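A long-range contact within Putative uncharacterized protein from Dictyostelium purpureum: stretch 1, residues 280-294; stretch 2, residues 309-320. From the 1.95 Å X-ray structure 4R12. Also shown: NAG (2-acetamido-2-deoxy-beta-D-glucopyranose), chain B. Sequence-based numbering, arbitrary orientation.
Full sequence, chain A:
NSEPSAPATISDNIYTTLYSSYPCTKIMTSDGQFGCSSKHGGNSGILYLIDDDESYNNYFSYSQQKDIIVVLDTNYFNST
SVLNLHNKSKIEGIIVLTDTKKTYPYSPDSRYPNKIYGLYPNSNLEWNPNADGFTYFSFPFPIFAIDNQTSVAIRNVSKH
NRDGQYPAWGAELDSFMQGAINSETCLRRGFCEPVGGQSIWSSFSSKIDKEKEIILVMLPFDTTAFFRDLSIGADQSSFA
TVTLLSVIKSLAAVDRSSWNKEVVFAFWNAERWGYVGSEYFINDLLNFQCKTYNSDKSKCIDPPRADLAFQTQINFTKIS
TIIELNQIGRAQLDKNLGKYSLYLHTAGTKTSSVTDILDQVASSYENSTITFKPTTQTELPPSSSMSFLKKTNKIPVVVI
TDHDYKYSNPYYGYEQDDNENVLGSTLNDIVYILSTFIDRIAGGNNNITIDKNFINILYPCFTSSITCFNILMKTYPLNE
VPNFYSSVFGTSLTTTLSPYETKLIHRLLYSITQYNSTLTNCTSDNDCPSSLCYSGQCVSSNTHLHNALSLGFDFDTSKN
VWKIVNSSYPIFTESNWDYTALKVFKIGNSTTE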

ATOM      1  N   TYR A 280     -10.092   3.740  11.838  1.00 28.85           N
ATOM      2  CA  TYR A 280     -11.123   2.781  12.232  1.00 29.50           C
ATOM      3  C   TYR A 280     -10.711   2.050  13.508  1.00 31.10           C
ATOM      4  O   TYR A 280     -11.515   1.882  14.415  1.00 30.96           O
ATOM      5  CB  TYR A 280     -11.384   1.790  11.097  1.00 27.95           C
ATOM      6  CG  TYR A 280     -12.654   0.961  11.195  1.00 29.63           C
ATOM      7  CD1 TYR A 280     -12.717  -0.165  12.014  1.00 28.13           C
ATOM      8  CD2 TYR A 280     -13.766   1.263  10.406  1.00 30.11           C
ATOM      9  CE1 TYR A 280     -13.866  -0.943  12.079  1.00 29.68           C
ATOM     10  CE2 TYR A 280     -14.916   0.491  10.463  1.00 31.51           C
ATOM     11  CZ  TYR A 280     -14.961  -0.612  11.299  1.00 31.26           C
ATOM     12  OH  TYR A 280     -16.091  -1.395  11.347  1.00 31.12           O
ATOM     13  N   PHE A 281      -9.450   1.631  13.576  1.00 31.04           N
ATOM     14  CA  PHE A 281      -8.954   0.919  14.750  1.00 28.65           C
ATOM     15  C   PHE A 281      -9.051   1.806  15.997  1.00 30.85           C
ATOM     16  O   PHE A 281      -9.558   1.376  17.027  1.00 29.74           O
ATOM     17  CB  PHE A 281      -7.507   0.448  14.524  1.00 28.54           C
ATOM     18  CG  PHE A 281      -6.994  -0.489  15.587  1.00 30.02           C
ATOM     19  CD1 PHE A 281      -7.386  -1.819  15.601  1.00 29.83           C
ATOM     20  CD2 PHE A 281      -6.107  -0.048  16.556  1.00 31.50           C
ATOM     21  CE1 PHE A 281      -6.906  -2.693  16.569  1.00 30.85           C
ATOM     22  CE2 PHE A 281      -5.619  -0.920  17.532  1.00 29.26           C
ATOM     23  CZ  PHE A 281      -6.023  -2.236  17.541  1.00 30.57           C
ATOM     24  N   ILE A 282      -8.568   3.043  15.888  1.00 29.22           N
ATOM     25  CA  ILE A 282      -8.651   4.008  16.998  1.00 29.91           C
ATOM     26  C   ILE A 282     -10.102   4.254  17.419  1.00 33.22           C
ATOM     27  O   ILE A 282     -10.421   4.269  18.612  1.00 34.51           O
ATOM     28  CB  ILE A 282      -7.998   5.351  16.627  1.00 30.74           C
ATOM     29  CG1 ILE A 282      -6.482   5.188  16.562  1.00 28.11           C
ATOM     30  CG2 ILE A 282      -8.380   6.460  17.639  1.00 30.93           C
ATOM     31  CD1 ILE A 282      -5.787   6.293  15.791  1.00 28.35           C
ATOM     32  N   ASN A 283     -10.978   4.435  16.435  1.00 31.35           N
ATOM     33  CA  ASN A 283     -12.395   4.614  16.728  1.00 33.00           C
ATOM     34  C   ASN A 283     -12.949   3.448  17.543  1.00 36.35           C
ATOM     35  O   ASN A 283     -13.700   3.653  18.500  1.00 36.03           O
ATOM     36  CB  ASN A 283     -13.200   4.784  15.440  1.00 33.84           C
ATOM     37  CG  ASN A 283     -14.629   5.209  15.710  1.00 36.31           C
ATOM     38  OD1 ASN A 283     -14.862   6.245  16.319  1.00 36.62           O
ATOM     39  ND2 ASN A 283     -15.592   4.410  15.256  1.00 34.22           N
ATOM     40  N   ASP A 284     -12.561   2.230  17.183  1.00 33.29           N
ATOM     41  CA  ASP A 284     -13.034   1.057  17.908  1.00 34.24           C
ATOM     42  C   ASP A 284     -12.444   0.982  19.317  1.00 35.97           C
ATOM     43  O   ASP A 284     -13.140   0.629  20.272  1.00 36.49           O
ATOM     44  CB  ASP A 284     -12.721  -0.225  17.126  1.00 33.18           C
ATOM     45  CG  ASP A 284     -13.788  -0.538  16.076  1.00 35.39           C
ATOM     46  OD1 ASP A 284     -14.770   0.231  15.983  1.00 33.31           O
ATOM     47  OD2 ASP A 284     -13.656  -1.553  15.362  1.00 31.56           O
ATOM     48  N   LEU A 285     -11.169   1.325  19.452  1.00 33.78           N
ATOM     49  CA  LEU A 285     -10.547   1.356  20.771  1.00 35.60           C
ATOM     50  C   LEU A 285     -11.282   2.284  21.744  1.00 37.63           C
ATOM     51  O   LEU A 285     -11.402   1.982  22.926  1.00 37.17           O
ATOM     52  CB  LEU A 285      -9.087   1.799  20.669  1.00 34.33           C
ATOM     53  CG  LEU A 285      -8.135   0.840  19.969  1.00 32.78           C
ATOM     54  CD1 LEU A 285      -6.716   1.365  20.086  1.00 30.87           C
ATOM     55  CD2 LEU A 285      -8.265  -0.560  20.574  1.00 32.56           C
ATOM     56  N   LEU A 286     -11.756   3.415  21.237  1.00 36.12           N
ATOM     57  CA  LEU A 286     -12.329   4.445  22.092  1.00 37.93           C
ATOM     58  C   LEU A 286     -13.840   4.328  22.230  1.00 40.13           C
ATOM     59  O   LEU A 286     -14.400   4.747  23.235  1.00 42.63           O
ATOM     60  CB  LEU A 286     -11.975   5.829  21.557  1.00 38.31           C
ATOM     61  CG  LEU A 286     -10.493   6.216  21.527  1.00 37.63           C
ATOM     62  CD1 LEU A 286     -10.313   7.509  20.742  1.00 36.25           C
ATOM     63  CD2 LEU A 286      -9.931   6.353  22.935  1.00 38.88           C
ATOM     64  N   ASN A 287     -14.499   3.752  21.229  1.00 40.07           N
ATOM     65  CA  ASN A 287     -15.954   3.850  21.139  1.00 40.00           C
ATOM     66  C   ASN A 287     -16.735   2.552  20.975  1.00 41.85           C
ATOM     67  O   ASN A 287     -17.953   2.554  21.116  1.00 42.51           O
ATOM     68  CB  ASN A 287     -16.322   4.772  19.977  1.00 39.90           C
ATOM     69  CG  ASN A 287     -15.767   6.159  20.155  1.00 42.59           C
ATOM     70  OD1 ASN A 287     -15.779   6.703  21.260  1.00 46.50           O
ATOM     71  ND2 ASN A 287     -15.254   6.737  19.074  1.00 41.54           N
ATOM     72  N   PHE A 288     -16.065   1.447  20.669  1.00 39.89           N
ATOM     73  CA  PHE A 288     -16.818   0.253  20.309  1.00 41.65           C
ATOM     74  C   PHE A 288     -17.618  -0.312  21.475  1.00 42.94           C
ATOM     75  O   PHE A 288     -17.110  -0.471  22.584  1.00 43.28           O
ATOM     76  CB  PHE A 288     -15.902  -0.837  19.750  1.00 38.16           C
ATOM     77  CG  PHE A 288     -16.641  -2.070  19.317  1.00 40.06           C
ATOM     78  CD1 PHE A 288     -17.374  -2.074  18.146  1.00 38.65           C
ATOM     79  CD2 PHE A 288     -16.610  -3.223  20.087  1.00 41.34           C
ATOM     80  CE1 PHE A 288     -18.061  -3.205  17.744  1.00 41.25           C
ATOM     81  CE2 PHE A 288     -17.292  -4.361  19.690  1.00 41.40           C
ATOM     82  CZ  PHE A 288     -18.019  -4.352  18.519  1.00 41.67           C
ATOM     83  N   GLN A 289     -18.882  -0.612  21.204  1.00 43.94           N
ATOM     84  CA  GLN A 289     -19.709  -1.364  22.132  1.00 47.06           C
ATOM     85  C   GLN A 289     -20.465  -2.449  21.368  1.00 45.44           C
ATOM     86  O   GLN A 289     -21.143  -2.165  20.380  1.00 46.29           O
ATOM     87  CB  GLN A 289     -20.678  -0.434  22.866  1.00 50.33           C
ATOM     88  CG  GLN A 289     -20.741  -0.695  24.359  1.00 53.03           C
ATOM     89  CD  GLN A 289     -21.260   0.501  25.132  1.00 57.88           C
ATOM     90  OE1 GLN A 289     -20.484   1.314  25.632  1.00 62.07           O
ATOM     91  NE2 GLN A 289     -22.581   0.615  25.231  1.00 56.12           N
ATOM     92  N   CYS A 290     -20.323  -3.696  21.801  1.00 47.12           N
ATOM     93  CA  CYS A 290     -21.025  -4.795  21.148  1.00 48.91           C
ATOM     94  C   CYS A 290     -22.397  -5.016  21.781  1.00 52.43           C
ATOM     95  O   CYS A 290     -22.503  -5.201  22.992  1.00 54.08           O
ATOM     96  CB  CYS A 290     -20.208  -6.082  21.217  1.00 49.06           C
ATOM     97  SG  CYS A 290     -20.997  -7.493  20.398  1.00 51.03           S
ATOM     98  N   LYS A 291     -23.441  -5.001  20.958  1.00 49.50           N
ATOM     99  CA  LYS A 291     -24.802  -5.219  21.441  1.00 53.27           C
ATOM    100  C   LYS A 291     -25.164  -6.708  21.457  1.00 53.80           C
ATOM    101  O   LYS A 291     -25.829  -7.184  22.379  1.00 57.47           O
ATOM    102  CB  LYS A 291     -25.798  -4.440  20.582  1.00 53.48           C
ATOM    103  CG  LYS A 291     -25.560  -2.940  20.579  1.00 56.27           C
ATOM    104  CD  LYS A 291     -26.389  -2.252  19.499  1.00 60.65           C
ATOM    105  CE  LYS A 291     -25.990  -2.738  18.111  1.00 60.05           C
ATOM    106  NZ  LYS A 291     -26.717  -2.041  17.003  1.00 60.87           N
ATOM    107  N   THR A 292     -24.715  -7.439  20.440  1.00 53.90           N
ATOM    108  CA  THR A 292     -24.979  -8.873  20.350  1.00 54.54           C
ATOM    109  C   THR A 292     -23.707  -9.676  20.067  1.00 51.59           C
ATOM    110  O   THR A 292     -23.101  -9.545  19.000  1.00 49.84           O
ATOM    111  CB  THR A 292     -26.017  -9.179  19.254  1.00 54.15           C
ATOM    112  OG1 THR A 292     -27.161  -8.333  19.427  1.00 55.27           O
ATOM    113  CG2 THR A 292     -26.447 -10.639  19.312  1.00 54.42           C
ATOM    114  N   TYR A 293     -23.313 -10.507  21.031  1.00 53.59           N
ATOM    115  CA  TYR A 293     -22.136 -11.364  20.904  1.00 53.84           C
ATOM    116  C   TYR A 293     -22.465 -12.716  20.264  1.00 54.20           C
ATOM    117  O   TYR A 293     -23.616 -13.150  20.266  1.00 55.99           O
ATOM    118  CB  TYR A 293     -21.503 -11.607  22.277  1.00 55.02           C
ATOM    119  CG  TYR A 293     -20.867 -10.401  22.933  1.00 56.57           C
ATOM    120  CD1 TYR A 293     -21.632  -9.467  23.615  1.00 57.17           C
ATOM    121  CD2 TYR A 293     -19.491 -10.222  22.901  1.00 56.10           C
ATOM    122  CE1 TYR A 293     -21.043  -8.372  24.226  1.00 56.98           C
ATOM    123  CE2 TYR A 293     -18.897  -9.132  23.509  1.00 54.18           C
ATOM    124  CZ  TYR A 293     -19.674  -8.214  24.172  1.00 55.76           C
ATOM    125  OH  TYR A 293     -19.074  -7.131  24.775  1.00 54.90           O
ATOM    126  N   ASN A 294     -21.449 -13.391  19.733  1.00 54.49           N
ATOM    127  CA  ASN A 294     -21.617 -14.772  19.290  1.00 56.18           C
ATOM    128  C   ASN A 294     -21.482 -15.710  20.493  1.00 58.78           C
ATOM    129  O   ASN A 294     -21.244 -15.246  21.613  1.00 60.02           O
ATOM    130  CB  ASN A 294     -20.613 -15.131  18.180  1.00 54.10           C
ATOM    131  CG  ASN A 294     -19.183 -15.294  18.688  1.00 54.27           C
ATOM    132  OD1 ASN A 294     -18.801 -14.751  19.722  1.00 53.68           O
ATOM    133  ND2 ASN A 294     -18.380 -16.043  17.937  1.00 54.34           N
ATOM    134  N   ALA A 309     -10.437  -9.277  20.043  1.00 37.62           N
ATOM    135  CA  ALA A 309      -9.212  -9.197  20.833  1.00 36.04           C
ATOM    136  C   ALA A 309      -8.849  -7.754  21.160  1.00 34.62           C
ATOM    137  O   ALA A 309      -8.383  -7.458  22.261  1.00 36.13           O
ATOM    138  CB  ALA A 309      -8.059  -9.876  20.102  1.00 35.13           C
ATOM    139  N   PHE A 310      -9.078  -6.859  20.205  1.00 33.89           N
ATOM    140  CA  PHE A 310      -8.769  -5.443  20.399  1.00 36.10           C
ATOM    141  C   PHE A 310      -9.508  -4.878  21.611  1.00 37.23           C
ATOM    142  O   PHE A 310      -8.970  -4.061  22.355  1.00 37.11           O
ATOM    143  CB  PHE A 310      -9.114  -4.619  19.140  1.00 32.34           C
ATOM    144  CG  PHE A 310     -10.595  -4.443  18.903  1.00 34.81           C
ATOM    145  CD1 PHE A 310     -11.282  -3.370  19.454  1.00 34.44           C
ATOM    146  CD2 PHE A 310     -11.299  -5.349  18.119  1.00 33.73           C
ATOM    147  CE1 PHE A 310     -12.648  -3.211  19.242  1.00 35.77           C
ATOM    148  CE2 PHE A 310     -12.657  -5.197  17.895  1.00 35.35           C
ATOM    149  CZ  PHE A 310     -13.334  -4.125  18.455  1.00 36.97           C
ATOM    150  N   GLN A 311     -10.747  -5.314  21.802  1.00 35.27           N
ATOM    151  CA  GLN A 311     -11.557  -4.807  22.906  1.00 39.01           C
ATOM    152  C   GLN A 311     -11.100  -5.441  24.205  1.00 39.13           C
ATOM    153  O   GLN A 311     -11.006  -4.782  25.237  1.00 40.64           O
ATOM    154  CB  GLN A 311     -13.044  -5.092  22.681  1.00 39.38           C
ATOM    155  CG  GLN A 311     -13.942  -4.528  23.783  1.00 44.53           C
ATOM    156  CD  GLN A 311     -15.390  -4.953  23.634  1.00 45.79           C
ATOM    157  OE1 GLN A 311     -15.695  -6.146  23.531  1.00 48.41           O
ATOM    158  NE2 GLN A 311     -16.292  -3.980  23.620  1.00 44.90           N
ATOM    159  N   THR A 312     -10.808  -6.734  24.131  1.00 36.59           N
ATOM    160  CA  THR A 312     -10.382  -7.503  25.287  1.00 38.02           C
ATOM    161  C   THR A 312      -9.032  -7.048  25.849  1.00 40.79           C
ATOM    162  O   THR A 312      -8.842  -7.003  27.063  1.00 40.81           O
ATOM    163  CB  THR A 312     -10.297  -9.006  24.925  1.00 39.28           C
ATOM    164  OG1 THR A 312     -11.558  -9.448  24.405  1.00 40.14           O
ATOM    165  CG2 THR A 312      -9.928  -9.840  26.140  1.00 42.77           C
ATOM    166  N   GLN A 313      -8.102  -6.692  24.969  1.00 37.03           N
ATOM    167  CA  GLN A 313      -6.708  -6.543  25.375  1.00 36.05           C
ATOM    168  C   GLN A 313      -6.100  -5.151  25.264  1.00 35.46           C
ATOM    169  O   GLN A 313      -5.108  -4.849  25.945  1.00 35.03           O
ATOM    170  CB  GLN A 313      -5.830  -7.488  24.551  1.00 34.85           C
ATOM    171  CG  GLN A 313      -6.200  -8.949  24.648  1.00 38.84           C
ATOM    172  CD  GLN A 313      -5.211  -9.820  23.907  1.00 37.01           C
ATOM    173  OE1 GLN A 313      -4.001  -9.689  24.090  1.00 35.30           O
ATOM    174  NE2 GLN A 313      -5.719 -10.707  23.054  1.00 37.10           N
ATOM    175  N   ILE A 314      -6.633  -4.319  24.385  1.00 35.70           N
ATOM    176  CA  ILE A 314      -5.958  -3.063  24.105  1.00 35.45           C
ATOM    177  C   ILE A 314      -6.702  -1.888  24.708  1.00 36.79           C
ATOM    178  O   ILE A 314      -7.862  -1.610  24.396  1.00 37.15           O
ATOM    179  CB  ILE A 314      -5.752  -2.835  22.585  1.00 33.43           C
ATOM    180  CG1 ILE A 314      -4.842  -3.930  22.014  1.00 33.89           C
ATOM    181  CG2 ILE A 314      -5.106  -1.467  22.326  1.00 30.81           C
ATOM    182  CD1 ILE A 314      -4.620  -3.819  20.521  1.00 32.46           C
ATOM    183  N   ASN A 315      -6.055  -1.206  25.636  1.00 40.27           N
ATOM    184  CA  ASN A 315      -6.543   0.032  26.225  1.00 38.68           C
ATOM    185  C   ASN A 315      -5.833   1.198  25.583  1.00 36.43           C
ATOM    186  O   ASN A 315      -4.668   1.313  25.709  1.00 37.90           O
ATOM    187  CB  ASN A 315      -6.289   0.010  27.724  1.00 43.51           C
ATOM    188  CG  ASN A 315      -6.787   1.246  28.436  1.00 44.48           C
ATOM    189  OD1 ASN A 315      -6.998   2.266  27.846  1.00 42.29           O
ATOM    190  ND2 ASN A 315      -6.951   1.137  29.726  1.00 48.16           N
ATOM    191  N   PHE A 316      -6.556   2.037  24.871  1.00 34.20           N
ATOM    192  CA  PHE A 316      -5.962   3.136  24.159  1.00 36.74           C
ATOM    193  C   PHE A 316      -5.033   3.942  25.023  1.00 37.85           C
ATOM    194  O   PHE A 316      -3.972   4.283  24.623  1.00 35.64           O
ATOM    195  CB  PHE A 316      -7.015   4.051  23.557  1.00 36.55           C
ATOM    196  CG  PHE A 316      -6.453   5.196  22.773  1.00 37.61           C
ATOM    197  CD1 PHE A 316      -6.148   5.055  21.464  1.00 36.20           C
ATOM    198  CD2 PHE A 316      -6.255   6.413  23.349  1.00 37.67           C
ATOM    199  CE1 PHE A 316      -5.639   6.091  20.737  1.00 35.64           C
ATOM    200  CE2 PHE A 316      -5.766   7.460  22.639  1.00 37.14           C
ATOM    201  CZ  PHE A 316      -5.450   7.301  21.324  1.00 39.00           C
ATOM    202  N   THR A 317      -5.458   4.214  26.235  1.00 37.33           N
ATOM    203  CA  THR A 317      -4.697   5.066  27.109  1.00 39.32           C
ATOM    204  C   THR A 317      -3.416   4.440  27.614  1.00 39.57           C
ATOM    205  O   THR A 317      -2.562   5.141  28.050  1.00 39.54           O
ATOM    206  CB  THR A 317      -5.547   5.624  28.257  1.00 41.48           C
ATOM    207  OG1 THR A 317      -5.903   4.575  29.126  1.00 46.67           O
ATOM    208  CG2 THR A 317      -6.779   6.229  27.731  1.00 38.89           C
ATOM    209  N   LYS A 318      -3.285   3.126  27.530  1.00 37.26           N
ATOM    210  CA  LYS A 318      -2.031   2.462  27.840  1.00 37.12           C
ATOM    211  C   LYS A 318      -0.964   2.570  26.760  1.00 36.74           C
ATOM    212  O   LYS A 318       0.169   2.236  27.001  1.00 37.02           O
ATOM    213  CB  LYS A 318      -2.234   1.006  28.124  1.00 37.79           C
ATOM    214  CG  LYS A 318      -2.951   0.683  29.394  1.00 40.64           C
ATOM    215  CD  LYS A 318      -2.198   1.085  30.628  1.00 46.06           C
ATOM    216  CE  LYS A 318      -3.107   0.914  31.828  1.00 49.19           C
ATOM    217  NZ  LYS A 318      -2.391   0.622  33.077  1.00 52.40           N
ATOM    218  N   ILE A 319      -1.335   3.007  25.571  1.00 34.98           N
ATOM    219  CA  ILE A 319      -0.324   3.245  24.537  1.00 34.82           C
ATOM    220  C   ILE A 319       0.544   4.433  24.969  1.00 35.72           C
ATOM    221  O   ILE A 319       0.059   5.558  25.141  1.00 36.08           O
ATOM    222  CB  ILE A 319      -0.965   3.492  23.156  1.00 32.69           C
ATOM    223  CG1 ILE A 319      -1.822   2.289  22.755  1.00 32.28           C
ATOM    224  CG2 ILE A 319       0.100   3.738  22.095  1.00 30.85           C
ATOM    225  CD1 ILE A 319      -2.736   2.554  21.565  1.00 31.59           C
ATOM    226  N   SER A 320       1.827   4.173  25.176  1.00 34.38           N
ATOM    227  CA  SER A 320       2.692   5.142  25.846  1.00 36.43           C
ATOM    228  C   SER A 320       3.827   5.635  24.951  1.00 36.02           C
ATOM    229  O   SER A 320       4.568   6.539  25.338  1.00 34.91           O
ATOM    230  CB  SER A 320       3.272   4.531  27.122  1.00 38.75           C
ATOM    231  OG  SER A 320       4.190   3.494  26.803  1.00 40.63           O
TER
HETATM  232  C1  NAG B   1      -6.992   2.259  30.627  1.00 59.23           C
HETATM  233  C2  NAG B   1      -7.879   1.874  31.780  1.00 60.53           C
HETATM  234  C3  NAG B   1      -7.898   2.901  32.888  1.00 61.73           C
HETATM  235  C4  NAG B   1      -6.628   3.688  33.075  1.00 61.58           C
HETATM  236  C5  NAG B   1      -5.815   3.840  31.806  1.00 60.22           C
HETATM  237  C6  NAG B   1      -4.421   4.340  32.051  1.00 60.07           C
HETATM  238  C7  NAG B   1      -9.936   0.700  31.653  1.00 60.84           C
HETATM  239  C8  NAG B   1     -11.145   0.471  30.818  1.00 60.64           C
HETATM  240  N2  NAG B   1      -9.227   1.749  31.331  1.00 60.64           N
HETATM  241  O3  NAG B   1      -8.213   2.261  34.115  1.00 62.90           O
HETATM  242  O4  NAG B   1      -7.179   4.948  33.353  1.00 62.64           O
HETATM  243  O5  NAG B   1      -5.742   2.594  31.164  1.00 59.27           O
HETATM  244  O6  NAG B   1      -3.735   3.441  32.890  1.00 60.55           O
HETATM  245  O7  NAG B   1      -9.640  -0.022  32.553  1.00 61.37           O
HETATM  246  O   HOH W   1     -18.879  -4.068  24.131  1.00 49.55           O

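Leu 285 is the hub of this contact. Its CA-to-CB bond points toward the second stretch, and both its methyls pack against Ile 314, whose CG2 is 3.7 Å from Leu 285 CD2; CD2 also lies 4.3 Å from Phe 310 CD1, and CD1 lies 4.0 Å from Phe 316 CD1 and 4.4 Å from Ile 319 CD1. In the m,t rotamer it thus reaches both the helical part of stretch 2 and the segment that follows. The backbones also come close here, with Leu 285 CA 6.0 Å from Phe 316 CA. The helix axes approach to 9.7 Å and cross at -47°.

Phe 310, the most covered residue of the contact, points its CA-to-CB bond toward stretch 1. Its ring presents an edge to Leu 285 CD2, and its CE1 comes 3.7 Å from Asp 284 CB, so the aliphatic root of an acid serves as apolar surface; the carboxylate is satisfied elsewhere in the structure. One turn before Leu 285, the CA-to-CB bond of Phe 281 points sideways to stretch 2, but the end of its ring comes nearer, bringing CZ to 3.7 Å from Ile 314 CD1 at the ring edge and CE1 to 3.9 Å from Phe 310 CB.

The CA-to-CB bond of Leu 286 is likewise sideways, yet its end reaches over one face of the Phe 316 ring, with CD2 3.7 Å from Phe 316 CG, while Leu 285 CD1 meets the edge. Ile 282, a turn before Leu 286, adds a looser touch, its CG2 4.2 Å from Phe 316 CE1. Spacings of three and four residues therefore place Ile 282, Leu 285 and Leu 286 around one aromatic ring.

Where the first helix gives out, Phe 288 keeps the apolar layer going. The edge of Phe 310 points at its face in an offset edge-to-face pair, centroids 5.5 Å apart and planes at 67°, with Phe 288 CD2 3.8 Å from Phe 310 CZ. At the edge of the Phe 288 ring, CD2 lies 3.6 Å from Gln 311 NE2.

No direct hydrogen bond joins the stretches; instead a water accepts from Cys 290 N at 2.8 Å and from Gln 311 NE2 at 2.6 Å, measured to the water O, and hydrogen-bonds Tyr 293 OH at 3.1 Å from that same O. The extended Gln 311 side chain thus links its helix through one water to the loop at Cys 290 and the short strand at Tyr 293.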